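Local coordinates for CDP-glucose-4,6-dehydratase (Yersinia pseudotuberculosis, PDB 1RKX), which catalyses the conversion of CDP-D-glucose to CDP-4-keto-6-deoxy-D-glucose, as a short-chain dehydrogenase/reductase-type dehydratase that binds NAD, at residues Val280-Gly284 / His333-Leu337. Numbering follows the deposited sequence.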
loop_
_atom_site.group_PDB
_atom_site.type_symbol
_atom_site.label_atom_id
_atom_site.label_comp_id
_atom_site.label_asym_id
_atom_site.label_seq_id
_atom_site.Cartn_x
_atom_site.Cartn_y
_atom_site.Cartn_z
ATOM N N VAL C 280 9.049 -9.599 -41.327
ATOM C CA VAL C 280 9.744 -10.222 -42.448
ATOM C C VAL C 280 8.702 -10.680 -43.464
ATOM O O VAL C 280 8.900 -10.558 -44.673
ATOM C CB VAL C 280 10.570 -11.447 -41.989
ATOM C CG1 VAL C 280 10.954 -12.303 -43.189
ATOM C CG2 VAL C 280 11.825 -10.983 -41.271
ATOM N N LYS C 281 7.589 -11.199 -42.958
ATOM C CA LYS C 281 6.506 -11.683 -43.802
ATOM C C LYS C 281 5.793 -10.532 -44.498
ATOM O O LYS C 281 5.399 -10.646 -45.658
ATOM C CB LYS C 281 5.502 -12.478 -42.966
ATOM C CG LYS C 281 6.103 -13.688 -42.271
ATOM C CD LYS C 281 5.067 -14.424 -41.437
ATOM C CE LYS C 281 5.689 -15.604 -40.705
ATOM N NZ LYS C 281 4.694 -16.320 -39.861
ATOM N N TYR C 282 5.622 -9.426 -43.786
ATOM C CA TYR C 282 4.953 -8.264 -44.357
ATOM C C TYR C 282 5.851 -7.564 -45.363
ATOM O O TYR C 282 5.368 -6.970 -46.330
ATOM C CB TYR C 282 4.554 -7.286 -43.251
ATOM C CG TYR C 282 3.470 -7.808 -42.339
ATOM C CD1 TYR C 282 3.189 -7.177 -41.129
ATOM C CD2 TYR C 282 2.716 -8.931 -42.687
ATOM C CE1 TYR C 282 2.186 -7.652 -40.287
ATOM C CE2 TYR C 282 1.713 -9.411 -41.854
ATOM C CZ TYR C 282 1.454 -8.769 -40.655
ATOM O OH TYR C 282 0.472 -9.249 -39.821
ATOM N N TRP C 283 7.158 -7.641 -45.138
ATOM C CA TRP C 283 8.113 -7.002 -46.028
ATOM C C TRP C 283 8.328 -7.813 -47.295
ATOM O O TRP C 283 8.203 -7.290 -48.402
ATOM C CB TRP C 283 9.449 -6.798 -45.314
ATOM C CG TRP C 283 10.407 -5.965 -46.105
ATOM C CD1 TRP C 283 11.280 -6.399 -47.061
ATOM C CD2 TRP C 283 10.554 -4.541 -46.042
ATOM N NE1 TRP C 283 11.963 -5.332 -47.598
ATOM C CE2 TRP C 283 11.537 -4.180 -46.991
ATOM C CE3 TRP C 283 9.950 -3.534 -45.275
ATOM C CZ2 TRP C 283 11.930 -2.854 -47.195
ATOM C CZ3 TRP C 283 10.340 -2.214 -45.479
ATOM C CH2 TRP C 283 11.322 -1.888 -46.433
ATOM N N GLY C 284 8.655 -9.090 -47.130
ATOM C CA GLY C 284 8.881 -9.946 -48.277
ATOM C C GLY C 284 10.332 -9.951 -48.712
ATOM O O GLY C 284 11.213 -9.516 -47.968
ATOM N N HIS C 333 6.813 2.502 -44.270
ATOM C CA HIS C 333 8.208 2.587 -44.652
ATOM C C HIS C 333 8.469 2.411 -46.146
ATOM O O HIS C 333 9.099 3.269 -46.766
ATOM C CB HIS C 333 9.046 1.583 -43.868
ATOM C CG HIS C 333 10.451 2.037 -43.647
ATOM N ND1 HIS C 333 10.757 3.170 -42.923
ATOM C CD2 HIS C 333 11.632 1.530 -44.072
ATOM C CE1 HIS C 333 12.067 3.339 -42.911
ATOM N NE2 HIS C 333 12.621 2.358 -43.600
ATOM N N LYS C 334 7.992 1.317 -46.733
ATOM C CA LYS C 334 8.239 1.106 -48.156
ATOM C C LYS C 334 7.631 2.186 -49.045
ATOM O O LYS C 334 8.158 2.473 -50.119
ATOM C CB LYS C 334 7.789 -0.292 -48.606
ATOM C CG LYS C 334 6.439 -0.759 -48.114
ATOM C CD LYS C 334 6.131 -2.150 -48.680
ATOM C CE LYS C 334 7.252 -3.148 -48.386
ATOM N NZ LYS C 334 6.993 -4.494 -48.976
ATOM N N ASN C 335 6.533 2.796 -48.613
ATOM C CA ASN C 335 5.963 3.866 -49.414
ATOM C C ASN C 335 6.931 5.043 -49.361
ATOM O O ASN C 335 7.147 5.730 -50.360
ATOM C CB ASN C 335 4.589 4.283 -48.893
ATOM C CG ASN C 335 3.458 3.560 -49.606
ATOM O OD1 ASN C 335 3.032 2.476 -49.193
ATOM N ND2 ASN C 335 2.977 4.151 -50.701
ATOM N N TRP C 336 7.519 5.266 -48.190
ATOM C CA TRP C 336 8.485 6.344 -48.020
ATOM C C TRP C 336 9.699 6.068 -48.905
ATOM O O TRP C 336 10.186 6.958 -49.602
ATOM C CB TRP C 336 8.922 6.438 -46.554
ATOM C CG TRP C 336 10.117 7.319 -46.345
ATOM C CD1 TRP C 336 10.188 8.670 -46.538
ATOM C CD2 TRP C 336 11.424 6.901 -45.945
ATOM N NE1 TRP C 336 11.460 9.118 -46.286
ATOM C CE2 TRP C 336 12.241 8.054 -45.920
ATOM C CE3 TRP C 336 11.988 5.664 -45.608
ATOM C CZ2 TRP C 336 13.595 8.005 -45.571
ATOM C CZ3 TRP C 336 13.336 5.616 -45.259
ATOM C CH2 TRP C 336 14.123 6.783 -45.245
ATOM N N LEU C 337 10.181 4.829 -48.876
ATOM C CA LEU C 337 11.333 4.428 -49.679
ATOM C C LEU C 337 11.076 4.558 -51.181
ATOM O O LEU C 337 11.982 4.895 -51.946
ATOM C CB LEU C 337 11.717 2.977 -49.368
ATOM C CG LEU C 337 12.337 2.674 -48.003
ATOM C CD1 LEU C 337 12.442 1.171 -47.810
ATOM C CD2 LEU C 337 13.709 3.322 -47.911
#
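His333 opens the contact on helix 322-338: its CD2 lies 4.2 Å from CH2 of Trp283, so the edge of the imidazole packs against the indole while NE2 hydrogen-bonds Glu216. One residue on, Lys334 has the length to bridge the gap: its CA lies 8.4 Å from that of Trp283, the closest CA pair between 280-284 and 333-337. Its aliphatic CE makes a CH-pi contact over the indole's six-membered ring, the ammonium lies over the five-membered ring as a cation-pi pair, and Lys334 NZ donates a hydrogen bond to Trp283 O (3.1 Å). That carbonyl ends helix 272-283; at the positive phi of Gly284 a CB would clash with it, so glycine fits. Leu337, one turn after His333, sets CD1 3.5 Å from Trp283 CH2, apolar against the ring's edge. With Val330 and Phe215 of helix 207-216 also meeting the tryptophan, three helices converge here, probably in the smaller C-terminal part that generally binds substrate in extended SDR enzymes, away from the parallel Rossmann sheet.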